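2-hydroxyisobutyryl-CoA synthetase (Aquincola tertiaricarbonis, PDB 6HDY) belongs to the ANL superfamily of AMP-binding enzymes, with a large AMP-binding domain followed by a smaller C-terminal domain. Local coordinates at residues 384-387 with 388-392; 461-464 with 465-469. All blocks are in the same frame, centred on the assembly; numbering follows the deposited sequence.

Interaction 1 of 2, residues 384-387 with 388-392; sequences SEID and AALNQ
Successive i to i+4 backbone bonds carry the chain from Ser384 to Asn391 as one alpha-helical run: Ala388 N reaches Ser384 O, Ala389 N reaches Glu385 O, and Leu390 N reaches Ile386 O at 3.0 Å. Asn391 N closes on Asp387 O in the same way, at 3.1 Å, but this oxygen is gripped twice. The side-chain amide of Asn391 folds back along the helix, and its ND2 lies 2.8 Å from Asp387 O. That bond is nearly straight, with an N-H...O angle of 172°. The two donors arrive from opposite faces of the Asp387 carbonyl plane. The acceptor lies in the Asn391 amide plane, while ND2 itself stands above the carbonyl plane. The Asp387 carboxylate comes up beside the same amide nitrogen: CG is opposite the backbone N (chi1 -170°), which brings OD1 of Asp387 to 2.9 Å from Asn391 ND2. Carboxylate and amide planes are turned 84° apart. This turn belongs to helix 383-391 of the C-terminal domain, where the Asn391 side chain supplements the main-chain bonding. On another side of the helix, Ile386 CG2 packs 4.2 Å from Leu390 CD1, one turn on. These branched side chains face the domain's sheet, Ile386 against Leu413 and Leu415, Leu390 against Val417; Ile386 also meets Leu446 and Leu390 meets Val442 of helix 428-446.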
loop_
_atom_site.group_PDB
_atom_site.type_symbol
_atom_site.label_atom_id
_atom_site.label_comp_id
_atom_site.label_asym_id
_atom_site.label_seq_id
_atom_site.Cartn_x
_atom_site.Cartn_y
_atom_site.Cartn_z
ATOM N N SER A 384 13.959 16.724 18.823
ATOM C CA SER A 384 12.589 17.217 18.971
ATOM C C SER A 384 12.504 18.550 19.735
ATOM O O SER A 384 11.527 19.290 19.551
ATOM C CB SER A 384 11.684 16.165 19.606
ATOM O OG SER A 384 12.090 15.893 20.936
ATOM N N GLU A 385 13.506 18.844 20.598
ATOM C CA GLU A 385 13.555 20.095 21.384
ATOM C C GLU A 385 13.866 21.287 20.464
ATOM O O GLU A 385 13.276 22.352 20.620
ATOM C CB GLU A 385 14.576 19.995 22.523
ATOM C CG GLU A 385 14.232 18.954 23.586
ATOM C CD GLU A 385 15.342 18.645 24.579
ATOM O OE1 GLU A 385 16.509 18.511 24.150
ATOM O OE2 GLU A 385 15.038 18.504 25.786
ATOM N N ILE A 386 14.741 21.061 19.459
ATOM C CA ILE A 386 15.133 22.024 18.422
ATOM C C ILE A 386 13.952 22.271 17.479
ATOM O O ILE A 386 13.644 23.425 17.173
ATOM C CB ILE A 386 16.419 21.555 17.687
ATOM C CG1 ILE A 386 17.636 21.646 18.634
ATOM C CG2 ILE A 386 16.658 22.332 16.371
ATOM C CD1 ILE A 386 18.743 20.694 18.329
ATOM N N ASP A 387 13.282 21.177 17.044
ATOM C CA ASP A 387 12.107 21.224 16.183
ATOM C C ASP A 387 11.013 22.047 16.850
ATOM O O ASP A 387 10.443 22.906 16.191
ATOM C CB ASP A 387 11.599 19.797 15.889
ATOM C CG ASP A 387 10.540 19.712 14.812
ATOM O OD1 ASP A 387 10.669 20.431 13.799
ATOM O OD2 ASP A 387 9.610 18.893 14.958
ATOM N N ALA A 388 10.753 21.815 18.164
ATOM C CA ALA A 388 9.757 22.524 18.961
ATOM C C ALA A 388 10.042 24.027 19.059
ATOM O O ALA A 388 9.123 24.824 18.856
ATOM C CB ALA A 388 9.664 21.921 20.356
ATOM N N ALA A 389 11.309 24.410 19.352
ATOM C CA ALA A 389 11.700 25.814 19.513
ATOM C C ALA A 389 11.563 26.582 18.203
ATOM O O ALA A 389 11.016 27.687 18.209
ATOM C CB ALA A 389 13.121 25.913 20.043
ATOM N N LEU A 390 12.000 25.976 17.079
ATOM C CA LEU A 390 11.913 26.607 15.761
ATOM C C LEU A 390 10.483 26.796 15.251
ATOM O O LEU A 390 10.179 27.848 14.681
ATOM C CB LEU A 390 12.737 25.847 14.721
ATOM C CG LEU A 390 14.254 25.900 14.832
ATOM C CD1 LEU A 390 14.855 25.112 13.738
ATOM C CD2 LEU A 390 14.790 27.335 14.728
ATOM N N ASN A 391 9.607 25.781 15.466
ATOM C CA ASN A 391 8.217 25.789 15.020
ATOM C C ASN A 391 7.366 26.809 15.768
ATOM O O ASN A 391 6.277 27.141 15.310
ATOM C CB ASN A 391 7.589 24.365 15.058
ATOM C CG ASN A 391 7.897 23.554 13.821
ATOM O OD1 ASN A 391 7.180 23.617 12.812
ATOM N ND2 ASN A 391 9.007 22.818 13.838
ATOM N N GLN A 392 7.873 27.322 16.897
ATOM C CA GLN A 392 7.184 28.329 17.708
ATOM C C GLN A 392 7.581 29.757 17.309
ATOM O O GLN A 392 7.229 30.719 18.001
ATOM C CB GLN A 392 7.372 28.055 19.210
ATOM C CG GLN A 392 6.373 27.029 19.723
ATOM C CD GLN A 392 6.550 26.660 21.172
ATOM O OE1 GLN A 392 7.646 26.303 21.626
ATOM N NE2 GLN A 392 5.446 26.665 21.915
#

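Interaction 2 of 2, residues 461-464 with 465-469. With 8LQ ([[(2~{R},3~{S},4~{R},5~{R})-5-(6-aminopurin-9-yl)-3,4-bis(oxidanyl)oxolan-2-yl]methoxy-oxidanyl-phosphoryl] (3~{S})-3-oxidanylbutanoate), chain C.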
loop_
_atom_site.group_PDB
_atom_site.type_symbol
_atom_site.label_atom_id
_atom_site.label_comp_id
_atom_site.label_asym_id
_atom_site.label_seq_id
_atom_site.Cartn_x
_atom_site.Cartn_y
_atom_site.Cartn_z
ATOM N N ALA A 461 14.739 19.053 1.579
ATOM C CA ALA A 461 13.802 18.001 1.197
ATOM C C ALA A 461 12.775 17.735 2.300
ATOM O O ALA A 461 13.123 17.588 3.483
ATOM C CB ALA A 461 14.554 16.717 0.866
ATOM N N ARG A 462 11.498 17.745 1.899
ATOM C CA ARG A 462 10.359 17.404 2.753
ATOM C C ARG A 462 10.179 15.864 2.608
ATOM O O ARG A 462 10.823 15.247 1.743
ATOM C CB ARG A 462 9.068 18.144 2.295
ATOM C CG ARG A 462 9.138 19.688 2.124
ATOM C CD ARG A 462 9.818 20.413 3.257
ATOM N NE ARG A 462 9.389 21.800 3.426
ATOM C CZ ARG A 462 10.182 22.866 3.308
ATOM N NH1 ARG A 462 11.455 22.723 2.950
ATOM N NH2 ARG A 462 9.707 24.081 3.536
ATOM N N THR A 463 9.325 15.249 3.446
ATOM C CA THR A 463 9.046 13.802 3.412
ATOM C C THR A 463 7.582 13.469 3.726
ATOM O O THR A 463 6.927 14.200 4.481
ATOM C CB THR A 463 10.014 12.987 4.335
ATOM O OG1 THR A 463 9.732 11.582 4.196
ATOM C CG2 THR A 463 9.917 13.379 5.815
ATOM N N ASP A 464 7.115 12.319 3.183
ATOM C CA ASP A 464 5.809 11.726 3.444
ATOM C C ASP A 464 5.922 10.613 4.504
ATOM O O ASP A 464 4.928 9.945 4.813
ATOM C CB ASP A 464 5.149 11.198 2.159
ATOM C CG ASP A 464 5.938 10.223 1.320
ATOM O OD1 ASP A 464 6.895 9.605 1.856
ATOM O OD2 ASP A 464 5.607 10.075 0.131
ATOM N N PHE A 465 7.158 10.429 5.049
ATOM C CA PHE A 465 7.524 9.455 6.074
ATOM C C PHE A 465 8.111 10.162 7.318
ATOM O O PHE A 465 7.543 11.169 7.741
ATOM C CB PHE A 465 8.448 8.353 5.507
ATOM C CG PHE A 465 8.503 7.080 6.336
ATOM C CD1 PHE A 465 7.335 6.466 6.778
ATOM C CD2 PHE A 465 9.722 6.498 6.668
ATOM C CE1 PHE A 465 7.386 5.296 7.542
ATOM C CE2 PHE A 465 9.775 5.346 7.466
ATOM C CZ PHE A 465 8.603 4.739 7.875
ATOM N N LYS A 466 9.192 9.627 7.920
ATOM C CA LYS A 466 9.789 10.178 9.128
ATOM C C LYS A 466 10.886 11.176 8.793
ATOM O O LYS A 466 11.760 10.894 7.971
ATOM C CB LYS A 466 10.352 9.055 10.024
ATOM C CG LYS A 466 9.360 7.932 10.314
ATOM C CD LYS A 466 10.000 6.791 11.117
ATOM C CE LYS A 466 8.993 5.668 11.351
ATOM N NZ LYS A 466 9.456 4.728 12.408
ATOM N N ALA A 467 10.849 12.333 9.440
ATOM C CA ALA A 467 11.846 13.375 9.233
ATOM C C ALA A 467 13.212 12.995 9.867
ATOM O O ALA A 467 13.293 12.748 11.074
ATOM C CB ALA A 467 11.340 14.696 9.793
ATOM N N ARG A 468 14.270 12.934 9.036
ATOM C CA ARG A 468 15.638 12.629 9.487
ATOM C C ARG A 468 16.421 13.942 9.396
ATOM O O ARG A 468 16.986 14.272 8.346
ATOM C CB ARG A 468 16.288 11.500 8.654
ATOM C CG ARG A 468 15.385 10.301 8.301
ATOM C CD ARG A 468 15.102 9.354 9.460
ATOM N NE ARG A 468 14.449 8.125 8.990
ATOM C CZ ARG A 468 13.832 7.240 9.772
ATOM N NH1 ARG A 468 13.753 7.440 11.083
ATOM N NH2 ARG A 468 13.280 6.154 9.247
ATOM N N ARG A 469 16.372 14.730 10.477
ATOM C CA ARG A 469 16.965 16.077 10.496
ATOM C C ARG A 469 18.396 16.135 11.008
ATOM O O ARG A 469 19.049 17.161 10.838
ATOM C CB ARG A 469 16.070 17.075 11.259
ATOM C CG ARG A 469 14.782 17.329 10.495
ATOM C CD ARG A 469 13.964 18.469 11.052
ATOM N NE ARG A 469 12.755 18.650 10.246
ATOM C CZ ARG A 469 11.548 18.219 10.587
ATOM N NH1 ARG A 469 11.354 17.619 11.755
ATOM N NH2 ARG A 469 10.519 18.397 9.773
HETATM N N9 8LQ C . 7.697 6.753 17.307
HETATM C C8 8LQ C . 6.631 6.100 16.816
HETATM N N7 8LQ C . 5.530 6.751 17.176
HETATM C C5 8LQ C . 5.905 7.805 17.919
HETATM C C6 8LQ C . 5.228 8.824 18.494
HETATM N N6 8LQ C . 3.907 8.830 18.406
HETATM N N1 8LQ C . 5.857 9.798 19.179
HETATM C C2 8LQ C . 7.250 9.805 19.281
HETATM N N3 8LQ C . 7.930 8.792 18.621
HETATM C C4 8LQ C . 7.252 7.805 17.989
HETATM C CAA 8LQ C . 4.186 1.435 13.268
HETATM C CAZ 8LQ C . 3.963 2.773 14.023
HETATM O OAE 8LQ C . 3.864 3.841 13.085
HETATM C CAL 8LQ C . 5.104 3.091 15.009
HETATM C CAS 8LQ C . 6.460 3.094 14.290
HETATM O OAC 8LQ C . 6.795 4.064 13.616
HETATM O OAQ 8LQ C . 7.188 1.924 14.399
HETATM P PBC 8LQ C . 8.729 1.816 13.982
HETATM O OAH 8LQ C . 8.738 2.074 12.415
HETATM O OAD 8LQ C . 9.346 0.530 14.353
HETATM O "O5'" 8LQ C . 9.428 2.995 14.766
HETATM C "C5'" 8LQ C . 9.218 3.040 16.176
HETATM C "C4'" 8LQ C . 9.922 4.241 16.752
HETATM O "O4'" 8LQ C . 9.396 5.448 16.138
HETATM C "C3'" 8LQ C . 9.547 4.325 18.170
HETATM O "O3'" 8LQ C . 10.432 3.495 18.976
HETATM C "C2'" 8LQ C . 9.739 5.820 18.433
HETATM O "O2'" 8LQ C . 11.175 6.176 18.526
HETATM C "C1'" 8LQ C . 9.151 6.412 17.172
#
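Among the hydrogen bonds, a tight local one joins the two halves of the loop: Phe465 N donates to Thr463 OG1 at 2.9 Å, with an N-H...O angle of 158°. The hydroxyl is available because Thr463 holds OG1 opposite its own backbone N (chi1 -177°), and the side chain thereby receives an amide only two residues later, as in an ST turn. Asp464, between them, curls its carboxylate back beside the bend. Its OD1 comes 3.3 Å from Phe465 N, at too poor an angle to bond, while OD2 is hydrogen-bonded to Gly198 N of the large domain.

Van der Waals contacts follow from the same Thr463 torsion, which turns the methyl to the inner side of the bend. Thr463 CG2 lies 3.8 Å from Lys466 O; its apolar contact with Ala467 CB is loose, at 4.4 Å. Beyond the bend, Lys466 CG sits 3.8 Å above the Phe465 ring, over its centre, and Tyr175 meets that ring edge-to-face. The lysine's aliphatic part is thus laid along an aromatic surface on its way to the pocket.

The loop between strands 450-454 and 470-471 belongs to the C-terminal domain, and it places Lys466 in the 8LQ pocket, consistent with the lysine that the C-terminal domain of ANL enzymes brings into the active site.

Polar contacts with the bound 8LQ are made by that lysine. Its chain is extended beyond CG, so that NZ comes out at the far end. Lys466 NZ donates to the phosphate oxygen OAH of 8LQ at 2.7 Å and to the acyl carbonyl oxygen OAC of 8LQ at 3.0 Å. The side-chain amine therefore lies between phosphate and acyl oxygens and donates to both.

Both interactions lie in the C-terminal domain, with centres about 15 Å apart. Interaction 1 is partly buried, its apolar side packed on the mixed sheet and helix 428-446; interaction 2 is a surface loop that leaves the same sheet for the large domain and the ligand. Their chemistry differs accordingly: regular main-chain bonding with an amide supplement in the helix, against one side-chain-to-backbone bond between the two segments of the loop and a polar reach to 8LQ. They meet where Asp387 OD1 lies 3.5 Å from Arg469 NH1, a long, weak ion pair; Arg469 NH2 has a second acidic partner in Glu399, on the neighbouring strand 399-403.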